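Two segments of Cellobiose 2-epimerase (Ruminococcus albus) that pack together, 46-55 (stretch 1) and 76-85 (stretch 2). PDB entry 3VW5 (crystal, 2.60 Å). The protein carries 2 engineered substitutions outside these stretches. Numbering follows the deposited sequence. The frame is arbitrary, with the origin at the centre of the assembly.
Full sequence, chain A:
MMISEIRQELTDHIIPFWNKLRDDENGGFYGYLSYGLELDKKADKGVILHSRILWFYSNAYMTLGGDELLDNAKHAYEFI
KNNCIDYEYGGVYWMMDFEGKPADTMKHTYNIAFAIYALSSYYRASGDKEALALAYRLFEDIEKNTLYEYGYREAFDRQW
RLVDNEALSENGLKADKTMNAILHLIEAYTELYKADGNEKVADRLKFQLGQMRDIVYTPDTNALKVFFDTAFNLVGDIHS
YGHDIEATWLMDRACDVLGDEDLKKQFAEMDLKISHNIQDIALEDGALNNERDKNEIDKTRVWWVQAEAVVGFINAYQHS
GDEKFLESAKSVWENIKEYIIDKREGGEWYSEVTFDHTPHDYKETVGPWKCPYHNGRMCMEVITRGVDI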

# COMPACT_ATOMS: atom_id res chain seq x y z
N GLY A 46 -8.01 5.64 12.03
CA GLY A 46 -6.89 4.71 11.98
C GLY A 46 -5.64 5.41 11.50
O GLY A 46 -5.69 6.28 10.63
N VAL A 47 -4.49 5.03 12.06
CA VAL A 47 -3.27 5.73 11.71
C VAL A 47 -2.71 5.29 10.35
O VAL A 47 -2.13 6.10 9.62
CB VAL A 47 -2.22 5.75 12.86
CG1 VAL A 47 -2.86 5.31 14.18
CG2 VAL A 47 -0.99 4.95 12.51
N ILE A 48 -2.90 4.02 9.99
CA ILE A 48 -2.57 3.60 8.63
C ILE A 48 -3.35 4.40 7.57
O ILE A 48 -2.82 4.72 6.51
CB ILE A 48 -2.77 2.08 8.42
CG1 ILE A 48 -1.42 1.40 8.20
CG2 ILE A 48 -3.63 1.81 7.22
CD1 ILE A 48 -1.45 -0.07 8.53
N LEU A 49 -4.59 4.74 7.90
CA LEU A 49 -5.42 5.55 7.03
C LEU A 49 -4.81 6.94 6.86
O LEU A 49 -4.72 7.45 5.75
CB LEU A 49 -6.85 5.63 7.60
CG LEU A 49 -7.82 6.66 7.01
CD1 LEU A 49 -7.98 6.47 5.52
CD2 LEU A 49 -9.17 6.61 7.71
N HIS A 50 -4.40 7.55 7.97
CA HIS A 50 -3.80 8.87 7.92
C HIS A 50 -2.44 8.88 7.24
O HIS A 50 -2.11 9.82 6.52
CB HIS A 50 -3.75 9.51 9.29
CG HIS A 50 -5.07 10.07 9.72
ND1 HIS A 50 -6.13 9.28 10.11
CD2 HIS A 50 -5.53 11.35 9.75
CE1 HIS A 50 -7.16 10.04 10.39
NE2 HIS A 50 -6.83 11.30 10.18
N SER A 51 -1.65 7.84 7.45
CA SER A 51 -0.38 7.80 6.75
C SER A 51 -0.61 7.70 5.26
O SER A 51 0.10 8.32 4.48
CB SER A 51 0.48 6.66 7.27
OG SER A 51 0.78 6.89 8.63
N ARG A 52 -1.62 6.93 4.86
CA ARG A 52 -1.90 6.76 3.43
C ARG A 52 -2.44 8.04 2.78
O ARG A 52 -2.09 8.37 1.64
CB ARG A 52 -2.83 5.57 3.21
CG ARG A 52 -2.15 4.26 3.48
CD ARG A 52 -3.11 3.10 3.63
NE ARG A 52 -2.43 1.82 3.46
CZ ARG A 52 -3.05 0.65 3.33
NH1 ARG A 52 -4.38 0.58 3.34
NH2 ARG A 52 -2.34 -0.45 3.17
N ILE A 53 -3.26 8.76 3.53
CA ILE A 53 -3.70 10.07 3.09
C ILE A 53 -2.49 11.01 2.96
O ILE A 53 -2.29 11.64 1.91
CB ILE A 53 -4.78 10.64 4.00
CG1 ILE A 53 -6.02 9.77 3.90
CG2 ILE A 53 -5.13 12.09 3.63
CD1 ILE A 53 -7.05 10.00 5.00
N LEU A 54 -1.66 11.06 4.01
CA LEU A 54 -0.41 11.85 3.98
C LEU A 54 0.43 11.48 2.77
O LEU A 54 0.86 12.35 2.01
CB LEU A 54 0.39 11.69 5.27
CG LEU A 54 1.74 12.44 5.33
CD1 LEU A 54 1.62 13.88 4.85
CD2 LEU A 54 2.40 12.39 6.70
N TRP A 55 0.65 10.19 2.56
CA TRP A 55 1.40 9.78 1.38
C TRP A 55 0.73 10.30 0.11
O TRP A 55 1.40 10.76 -0.82
CB TRP A 55 1.58 8.25 1.30
CG TRP A 55 2.34 7.91 0.04
CD1 TRP A 55 3.69 7.81 -0.10
CD2 TRP A 55 1.79 7.70 -1.28
NE1 TRP A 55 4.02 7.52 -1.40
CE2 TRP A 55 2.87 7.45 -2.15
CE3 TRP A 55 0.48 7.68 -1.79
CZ2 TRP A 55 2.69 7.21 -3.51
CZ3 TRP A 55 0.31 7.44 -3.15
CH2 TRP A 55 1.40 7.20 -3.99
N ALA A 76 -2.81 16.40 7.44
CA ALA A 76 -2.67 15.01 7.86
C ALA A 76 -1.36 14.78 8.63
O ALA A 76 -1.34 14.14 9.69
CB ALA A 76 -2.75 14.08 6.64
N TYR A 77 -0.26 15.30 8.08
CA TYR A 77 1.02 15.28 8.78
C TYR A 77 0.91 15.74 10.24
O TYR A 77 1.40 15.07 11.16
CB TYR A 77 2.05 16.12 8.04
CG TYR A 77 3.30 16.42 8.83
CD1 TYR A 77 4.27 15.45 9.00
CD2 TYR A 77 3.53 17.69 9.36
CE1 TYR A 77 5.44 15.72 9.71
CE2 TYR A 77 4.69 17.97 10.07
CZ TYR A 77 5.64 16.98 10.24
OH TYR A 77 6.80 17.24 10.93
N GLU A 78 0.26 16.88 10.45
CA GLU A 78 0.16 17.41 11.81
C GLU A 78 -0.55 16.41 12.70
O GLU A 78 -0.15 16.17 13.84
CB GLU A 78 -0.53 18.77 11.83
CG GLU A 78 0.36 19.92 11.38
CD GLU A 78 1.31 20.40 12.47
OE1 GLU A 78 2.53 20.46 12.20
OE2 GLU A 78 0.84 20.73 13.60
N PHE A 79 -1.60 15.80 12.17
CA PHE A 79 -2.36 14.84 12.94
C PHE A 79 -1.46 13.68 13.39
O PHE A 79 -1.52 13.25 14.54
CB PHE A 79 -3.57 14.34 12.15
CG PHE A 79 -4.48 13.47 12.95
CD1 PHE A 79 -5.35 14.04 13.89
CD2 PHE A 79 -4.47 12.09 12.78
CE1 PHE A 79 -6.20 13.24 14.64
CE2 PHE A 79 -5.31 11.28 13.53
CZ PHE A 79 -6.18 11.86 14.46
N ILE A 80 -0.61 13.20 12.48
CA ILE A 80 0.26 12.06 12.77
C ILE A 80 1.32 12.41 13.81
O ILE A 80 1.43 11.77 14.87
CB ILE A 80 0.93 11.52 11.49
CG1 ILE A 80 -0.10 10.84 10.59
CG2 ILE A 80 2.06 10.55 11.82
CD1 ILE A 80 0.41 10.56 9.20
N LYS A 81 2.10 13.45 13.51
CA LYS A 81 3.12 13.96 14.41
C LYS A 81 2.59 14.23 15.82
O LYS A 81 3.20 13.82 16.81
CB LYS A 81 3.75 15.22 13.82
CG LYS A 81 4.82 15.86 14.68
CD LYS A 81 5.41 17.08 13.98
CE LYS A 81 4.44 18.25 14.03
NZ LYS A 81 5.00 19.41 13.27
N ASN A 82 1.46 14.91 15.93
CA ASN A 82 0.97 15.34 17.24
C ASN A 82 0.14 14.33 18.01
O ASN A 82 -0.10 14.52 19.20
CB ASN A 82 0.20 16.67 17.12
CG ASN A 82 1.01 17.77 16.42
OD1 ASN A 82 2.23 17.83 16.54
ND2 ASN A 82 0.33 18.62 15.67
N ASN A 83 -0.30 13.25 17.37
CA ASN A 83 -1.14 12.29 18.08
C ASN A 83 -0.71 10.85 17.89
O ASN A 83 -0.85 10.04 18.78
CB ASN A 83 -2.62 12.41 17.68
CG ASN A 83 -3.22 13.77 18.00
OD1 ASN A 83 -3.39 14.61 17.12
ND2 ASN A 83 -3.54 14.00 19.28
N CYS A 84 -0.19 10.54 16.71
CA CYS A 84 -0.13 9.15 16.28
C CYS A 84 1.19 8.47 16.63
O CYS A 84 1.31 7.25 16.55
CB CYS A 84 -0.43 9.04 14.78
SG CYS A 84 -2.14 9.51 14.39
N ILE A 85 2.16 9.28 17.03
CA ILE A 85 3.49 8.79 17.32
C ILE A 85 3.67 8.57 18.82
O ILE A 85 3.31 9.43 19.63
CB ILE A 85 4.53 9.77 16.75
CG1 ILE A 85 4.64 9.57 15.24
CG2 ILE A 85 5.87 9.59 17.42
CD1 ILE A 85 5.49 10.57 14.51

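How do the two helices meet? Their N-to-C directions differ by 140°, so they run roughly antiparallel, with axes 9.2 Å apart at closest approach. Leu54 therefore lies beside Ala76 at one end, with their CA atoms 5.5 Å apart, while at the other Val47 lies beside Cys84, CA to CA 6.5 Å. Together the stretches bury 432 Å² against each other. No hydrogen bond or salt bridge crosses between them; packing does the work.

What do the apolar side chains contribute? Leu54, its CA-to-CB bond directed toward the other helix, touches three residues: its CB lies 4.2 Å from Ala76 CB, its CD2 3.7 Å from Ile80 CD1, and both methyls pack on Tyr77, Leu54 CD2 3.8 Å from Tyr77 CA. Ala76 suits the narrower end because its single methyl lets the backbones come close: Ala76 CB is 4.2 Å from Leu54 N and 4.3 Å from Ile53 CG2. Where the CA atoms are farther apart, Val47 and Cys84 fill the space with modest side chains, Val47 CB lying 4.1 Å from Cys84 SG. The long Ile80 side chain, m at chi1 and t at chi2, carries its CD1 to the first helix, within 3.8 Å of His50 O and 3.7 Å of Ser51 OG.

Where do aromatic rings take part? His50 and Phe79 form an offset stack, with centroids 4.4 Å apart and planes inclined by 28°. The closest atoms are His50 CD2 and Phe79 CD2, at 3.3 Å, and the Phe79 atom lies over one face of the imidazole. Both residues direct their CA-to-CB bonds toward the opposing helix, and the flat rings overlap partly in a buried position. Tyr77 is placed differently: its CA-to-CB bond points sideways and the end of its side chain leads away, and Leu54 CD2 meets the ring at its edge, near its plane. Its hydroxyl is hydrogen-bonded elsewhere in the structure.

How are polar groups accommodated in this apolar contact? None of them bonds across it, and both His50 nitrogens find partners elsewhere. His50 ND1 donates to Gly46 O at 3.1 Å, tying the ring back to the residue just before its own helix, and His50 NE2 is hydrogen-bonded elsewhere in the structure. An imidazole can thus keep its nitrogens paired while offering a face to Phe79. The carbonyl His50 O, although near Ile80 CD1, accepts the helical bond from Leu54 N at 2.8 Å.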